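Local atomic coordinates of hemolysin-related protein (Vibrio cholerae serotype O1, PDB entry 6MLT), a protein that is secreted into the biofilm matrix, binds calcium, and probably helps the biofilm adhere by recognising carbohydrate through its beta-prism lectin domain. Residues A[56-61]-A[71-76]. Residues are numbered along the deposited sequence; the frame is centred on the assembly and turned at random.
Sequences DIIVVT and GYIRAL. With CA (calcium ion), chain C.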
loop_
_atom_site.group_PDB
_atom_site.type_symbol
_atom_site.label_atom_id
_atom_site.label_comp_id
_atom_site.label_asym_id
_atom_site.label_seq_id
_atom_site.Cartn_x
_atom_site.Cartn_y
_atom_site.Cartn_z
ATOM N N ASP A 56 -4.128 -19.354 -9.802
ATOM C CA ASP A 56 -3.020 -20.143 -10.311
ATOM C C ASP A 56 -1.719 -19.362 -10.208
ATOM O O ASP A 56 -1.706 -18.174 -9.879
ATOM C CB ASP A 56 -3.315 -20.546 -11.748
ATOM C CG ASP A 56 -4.637 -21.254 -11.852
ATOM O OD1 ASP A 56 -4.774 -22.300 -11.185
ATOM O OD2 ASP A 56 -5.549 -20.745 -12.543
ATOM N N ILE A 57 -0.615 -20.053 -10.478
ATOM C CA ILE A 57 0.723 -19.501 -10.309
ATOM C C ILE A 57 1.401 -19.427 -11.673
ATOM O O ILE A 57 1.350 -20.387 -12.452
ATOM C CB ILE A 57 1.554 -20.338 -9.317
ATOM C CG1 ILE A 57 1.076 -20.103 -7.874
ATOM C CG2 ILE A 57 3.037 -19.982 -9.410
ATOM C CD1 ILE A 57 -0.186 -20.799 -7.488
ATOM N N ILE A 58 2.036 -18.293 -11.956
ATOM C CA ILE A 58 2.851 -18.108 -13.153
ATOM C C ILE A 58 4.299 -17.912 -12.726
ATOM O O ILE A 58 4.594 -17.053 -11.885
ATOM C CB ILE A 58 2.373 -16.909 -13.988
ATOM C CG1 ILE A 58 0.974 -17.168 -14.539
ATOM C CG2 ILE A 58 3.358 -16.644 -15.145
ATOM C CD1 ILE A 58 0.292 -15.918 -15.067
ATOM N N VAL A 59 5.197 -18.688 -13.332
ATOM C CA VAL A 59 6.631 -18.599 -13.090
ATOM C C VAL A 59 7.352 -18.704 -14.428
ATOM O O VAL A 59 6.772 -19.081 -15.449
ATOM C CB VAL A 59 7.133 -19.690 -12.118
ATOM C CG1 VAL A 59 6.514 -19.494 -10.750
ATOM C CG2 VAL A 59 6.811 -21.073 -12.649
ATOM N N VAL A 60 8.636 -18.359 -14.409
ATOM C CA VAL A 60 9.525 -18.514 -15.554
ATOM C C VAL A 60 10.629 -19.479 -15.139
ATOM O O VAL A 60 11.316 -19.244 -14.139
ATOM C CB VAL A 60 10.107 -17.168 -16.012
ATOM C CG1 VAL A 60 10.929 -17.352 -17.286
ATOM C CG2 VAL A 60 8.985 -16.131 -16.220
ATOM N N THR A 61 10.794 -20.567 -15.894
ATOM C CA THR A 61 11.761 -21.604 -15.561
ATOM C C THR A 61 12.981 -21.525 -16.474
ATOM O O THR A 61 12.868 -21.187 -17.658
ATOM C CB THR A 61 11.136 -23.004 -15.667
ATOM O OG1 THR A 61 10.712 -23.260 -17.018
ATOM C CG2 THR A 61 9.943 -23.126 -14.743
ATOM N N GLY A 71 13.939 -17.911 -20.153
ATOM C CA GLY A 71 13.300 -19.117 -19.665
ATOM C C GLY A 71 11.881 -19.220 -20.185
ATOM O O GLY A 71 11.392 -18.330 -20.881
ATOM N N TYR A 72 11.208 -20.319 -19.834
ATOM C CA TYR A 72 9.854 -20.586 -20.308
ATOM C C TYR A 72 8.837 -20.122 -19.279
ATOM O O TYR A 72 8.980 -20.404 -18.089
ATOM C CB TYR A 72 9.647 -22.075 -20.602
ATOM C CG TYR A 72 10.362 -22.530 -21.849
ATOM C CD1 TYR A 72 9.872 -22.206 -23.108
ATOM C CD2 TYR A 72 11.542 -23.264 -21.773
ATOM C CE1 TYR A 72 10.533 -22.604 -24.256
ATOM C CE2 TYR A 72 12.209 -23.671 -22.922
ATOM C CZ TYR A 72 11.700 -23.336 -24.155
ATOM O OH TYR A 72 12.358 -23.732 -25.292
ATOM N N ILE A 73 7.804 -19.425 -19.747
ATOM C CA ILE A 73 6.661 -19.109 -18.900
ATOM C C ILE A 73 5.829 -20.366 -18.710
ATOM O O ILE A 73 5.489 -21.053 -19.682
ATOM C CB ILE A 73 5.811 -17.990 -19.518
ATOM C CG1 ILE A 73 6.665 -16.752 -19.792
ATOM C CG2 ILE A 73 4.645 -17.639 -18.599
ATOM C CD1 ILE A 73 5.935 -15.675 -20.611
ATOM N N ARG A 74 5.491 -20.667 -17.460
ATOM C CA ARG A 74 4.674 -21.825 -17.131
ATOM C C ARG A 74 3.556 -21.410 -16.188
ATOM O O ARG A 74 3.775 -20.626 -15.261
ATOM C CB ARG A 74 5.499 -22.930 -16.467
ATOM C CG ARG A 74 6.665 -23.454 -17.286
ATOM C CD ARG A 74 7.237 -24.704 -16.615
ATOM N NE ARG A 74 8.506 -25.164 -17.185
ATOM C CZ ARG A 74 8.648 -26.195 -18.014
ATOM N NH1 ARG A 74 7.597 -26.893 -18.425
ATOM N NH2 ARG A 74 9.856 -26.531 -18.445
ATOM N N ALA A 75 2.366 -21.952 -16.422
ATOM C CA ALA A 75 1.212 -21.733 -15.560
ATOM C C ALA A 75 0.920 -23.006 -14.778
ATOM O O ALA A 75 0.736 -24.076 -15.373
ATOM C CB ALA A 75 -0.014 -21.321 -16.375
ATOM N N LEU A 76 0.854 -22.883 -13.454
ATOM C CA LEU A 76 0.663 -24.014 -12.550
ATOM C C LEU A 76 -0.674 -23.898 -11.829
ATOM O O LEU A 76 -0.995 -22.843 -11.272
ATOM C CB LEU A 76 1.790 -24.080 -11.522
ATOM C CG LEU A 76 3.204 -24.031 -12.097
ATOM C CD1 LEU A 76 4.245 -24.101 -10.983
ATOM C CD2 LEU A 76 3.399 -25.156 -13.105
HETATM CA CA CA C . -7.195 -22.292 -11.511
HETATM O O HOH W 1 -6.721 -24.477 -10.799
HETATM O O HOH W 2 -8.622 -20.383 -12.356
#
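Arg74 and Thr61 meet diagonally across a beta hairpin: the arginine side chain crosses the threonine at about a right angle, and Arg74 NE donates to Thr61 OG1 at 2.9 Å, the oxygen lying 16° out of the guanidinium plane. The hairpin, strands 56-63 and 71-76, belongs to an antiparallel blade of the propeller-like part of the chain. With chi1 at 62°, Thr61 OG1 lies between its backbone N and carbonyl carbon, where NE, ending the extended arginine chain, meets it; Arg74 CD lies 3.6 Å from Thr61 CG2. The hydroxyl also bonds Ser28 OG, while Arg74 NH1 forms a salt bridge with Glu83 and NH2 bonds the carbonyl oxygens of Phe24 and Ser28, so these residues together bind the buried guanidinium. Three pairs of backbone bonds, at Ile57-Leu76, Val59-Arg74 and Thr61-Tyr72, zip the strands together; Leu76 N to Ile57 O, at 2.7 Å, is the shortest. On the Thr61 and Arg74 face, Ile57 packs on Trp17 and Leu76 on Trp19, whereas on the other Ile58 CG2 touches Ile73 CG2 at 3.8 Å, beside Ile113 and Ser115 of the next blade. At the far end, Asn41 OD1, Asp43 OD2, Val54 O and two waters complete a calcium site in which Asp56 is bidentate, OD1 at 2.4 Å and OD2 at 2.5 Å from the metal, OD1 also accepting a hydrogen bond from Gly78 N.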